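Local coordinates for Mll7089 protein (Mesorhizobium loti, PDB 2OZ8) that is of unknown function but, as a member of the mandelate racemase/muconate lactonizing enzyme family, may be a magnesium-dependent hydro-lyase, at residues Gln329-Arg334 / Tyr339-Pro344. Sequence-based numbering, arbitrary orientation.
Sequences QPIEIR and YAPDRP
E332 and Y339 pair across a small antiparallel beta hairpin, a surface contact at the edge of the enolase-type barrel, whose second strand, 337-339, also runs antiparallel to barrel strand 132-138. Y339 N donates to E332 O at 2.9 Å, the direct backbone bond between the segments; next to it the chains part, and a water bridges E332 N to Y339 O, 2.7 Å from each. Y339 suits its place because its flat ring can lie against one face of the R334 guanidinium, displaced toward the rim, the planes 12° apart and R334 NH2 3.8 Å from Y339 CZ, while its hydroxyl bonds R132. E332 steadies that guanidinium from its edge: R334 NE reaches E332 OE2 at 3.0 Å in a straight salt bridge. Farther along, I331, buried against helix 304-309, rests CD1 on P341 CD at 3.8 Å, apolar tip on rigid ring. Beyond this the chains are held by R343, whose long chain, bent at chi3, lays its guanidinium between P341 CB on one face and Q329 CG on the other. The Q329 amide stacks on it with planes only 10° apart. A serine in place of R343 would probably leave the Q329 side chain without its stacking partner and freer to turn. At this end R343 NH1 also gives Q329 O a weak hydrogen bond of 3.3 Å, bent to 132°.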
loop_
_atom_site.group_PDB
_atom_site.type_symbol
_atom_site.label_atom_id
_atom_site.label_comp_id
_atom_site.label_asym_id
_atom_site.label_seq_id
_atom_site.Cartn_x
_atom_site.Cartn_y
_atom_site.Cartn_z
ATOM N N GLN A 329 -31.681 5.553 -43.391
ATOM C CA GLN A 329 -32.173 6.389 -42.283
ATOM C C GLN A 329 -31.251 6.410 -41.071
ATOM O O GLN A 329 -31.078 5.396 -40.372
ATOM C CB GLN A 329 -33.611 6.041 -41.845
ATOM C CG GLN A 329 -33.901 4.611 -41.923
ATOM C CD GLN A 329 -35.368 4.274 -41.976
ATOM O OE1 GLN A 329 -36.206 4.941 -41.367
ATOM N NE2 GLN A 329 -35.682 3.207 -42.692
ATOM N N PRO A 330 -30.720 7.589 -40.779
ATOM C CA PRO A 330 -29.800 7.828 -39.674
ATOM C C PRO A 330 -30.571 7.712 -38.369
ATOM O O PRO A 330 -31.804 7.688 -38.405
ATOM C CB PRO A 330 -29.349 9.286 -39.895
ATOM C CG PRO A 330 -30.447 9.908 -40.685
ATOM C CD PRO A 330 -31.050 8.811 -41.529
ATOM N N ILE A 331 -29.849 7.639 -37.248
ATOM C CA ILE A 331 -30.436 7.614 -35.919
ATOM C C ILE A 331 -31.163 8.912 -35.578
ATOM O O ILE A 331 -30.579 9.977 -35.631
ATOM C CB ILE A 331 -29.332 7.336 -34.804
ATOM C CG1 ILE A 331 -28.670 5.949 -34.982
ATOM C CG2 ILE A 331 -29.911 7.495 -33.372
ATOM C CD1 ILE A 331 -29.674 4.741 -35.271
ATOM N N GLU A 332 -32.427 8.813 -35.194
ATOM C CA GLU A 332 -33.177 9.964 -34.728
ATOM C C GLU A 332 -32.585 10.638 -33.451
ATOM O O GLU A 332 -32.366 9.986 -32.432
ATOM C CB GLU A 332 -34.639 9.571 -34.451
ATOM C CG GLU A 332 -35.558 10.786 -34.250
ATOM C CD GLU A 332 -36.998 10.424 -33.926
ATOM O OE1 GLU A 332 -37.319 9.215 -33.791
ATOM O OE2 GLU A 332 -37.832 11.375 -33.771
ATOM N N ILE A 333 -32.356 11.943 -33.528
ATOM C CA ILE A 333 -32.118 12.730 -32.341
ATOM C C ILE A 333 -33.119 13.880 -32.334
ATOM O O ILE A 333 -33.096 14.735 -33.223
ATOM C CB ILE A 333 -30.680 13.285 -32.276
ATOM C CG1 ILE A 333 -29.653 12.141 -32.205
ATOM C CG2 ILE A 333 -30.584 14.245 -31.100
ATOM C CD1 ILE A 333 -28.145 12.584 -32.162
ATOM N N ARG A 334 -33.988 13.896 -31.330
ATOM C CA ARG A 334 -35.082 14.878 -31.249
ATOM C C ARG A 334 -35.136 15.513 -29.887
ATOM O O ARG A 334 -35.251 14.804 -28.884
ATOM C CB ARG A 334 -36.435 14.209 -31.534
ATOM C CG ARG A 334 -37.643 15.117 -31.229
ATOM C CD ARG A 334 -38.962 14.625 -31.915
ATOM N NE ARG A 334 -39.110 13.167 -31.783
ATOM C CZ ARG A 334 -39.778 12.569 -30.793
ATOM N NH1 ARG A 334 -40.373 13.304 -29.858
ATOM N NH2 ARG A 334 -39.846 11.237 -30.740
ATOM N N TYR A 339 -32.590 8.378 -30.037
ATOM C CA TYR A 339 -33.526 7.284 -29.982
ATOM C C TYR A 339 -32.995 6.075 -30.680
ATOM O O TYR A 339 -32.636 6.132 -31.867
ATOM C CB TYR A 339 -34.818 7.701 -30.645
ATOM C CG TYR A 339 -35.617 8.682 -29.815
ATOM C CD1 TYR A 339 -36.566 8.224 -28.898
ATOM C CD2 TYR A 339 -35.413 10.056 -29.928
ATOM C CE1 TYR A 339 -37.280 9.101 -28.114
ATOM C CE2 TYR A 339 -36.138 10.930 -29.164
ATOM C CZ TYR A 339 -37.088 10.455 -28.284
ATOM O OH TYR A 339 -37.815 11.327 -27.515
ATOM N N ALA A 340 -32.935 4.973 -29.955
ATOM C CA ALA A 340 -32.607 3.706 -30.575
ATOM C C ALA A 340 -33.862 3.213 -31.286
ATOM O O ALA A 340 -34.900 2.998 -30.637
ATOM C CB ALA A 340 -32.156 2.715 -29.545
ATOM N N PRO A 341 -33.784 3.036 -32.619
ATOM C CA PRO A 341 -34.938 2.714 -33.467
ATOM C C PRO A 341 -35.487 1.317 -33.268
ATOM O O PRO A 341 -34.781 0.429 -32.769
ATOM C CB PRO A 341 -34.382 2.828 -34.886
ATOM C CG PRO A 341 -32.938 2.685 -34.759
ATOM C CD PRO A 341 -32.530 3.112 -33.393
ATOM N N ASP A 342 -36.732 1.116 -33.703
ATOM C CA ASP A 342 -37.419 -0.173 -33.583
ATOM C C ASP A 342 -37.268 -1.055 -34.825
ATOM O O ASP A 342 -38.065 -1.944 -35.051
ATOM C CB ASP A 342 -38.896 0.028 -33.217
ATOM C CG ASP A 342 -39.622 -1.290 -32.918
ATOM O OD1 ASP A 342 -39.008 -2.183 -32.296
ATOM O OD2 ASP A 342 -40.805 -1.440 -33.322
ATOM N N ARG A 343 -36.230 -0.820 -35.609
ATOM C CA ARG A 343 -35.912 -1.630 -36.773
ATOM C C ARG A 343 -34.978 -2.772 -36.342
ATOM O O ARG A 343 -34.428 -2.716 -35.253
ATOM C CB ARG A 343 -35.214 -0.751 -37.814
ATOM C CG ARG A 343 -36.088 0.370 -38.447
ATOM C CD ARG A 343 -35.212 1.319 -39.295
ATOM N NE ARG A 343 -35.207 2.592 -38.608
ATOM C CZ ARG A 343 -34.180 3.401 -38.455
ATOM N NH1 ARG A 343 -32.979 3.132 -38.948
ATOM N NH2 ARG A 343 -34.380 4.520 -37.790
ATOM N N PRO A 344 -34.824 -3.834 -37.167
ATOM C CA PRO A 344 -33.849 -4.860 -36.785
ATOM C C PRO A 344 -32.417 -4.424 -36.958
ATOM O O PRO A 344 -32.132 -3.520 -37.749
ATOM C CB PRO A 344 -34.161 -6.025 -37.739
ATOM C CG PRO A 344 -34.809 -5.394 -38.930
ATOM C CD PRO A 344 -35.586 -4.226 -38.384
HETATM O O HOH W 1 -33.495 6.439 -34.375
#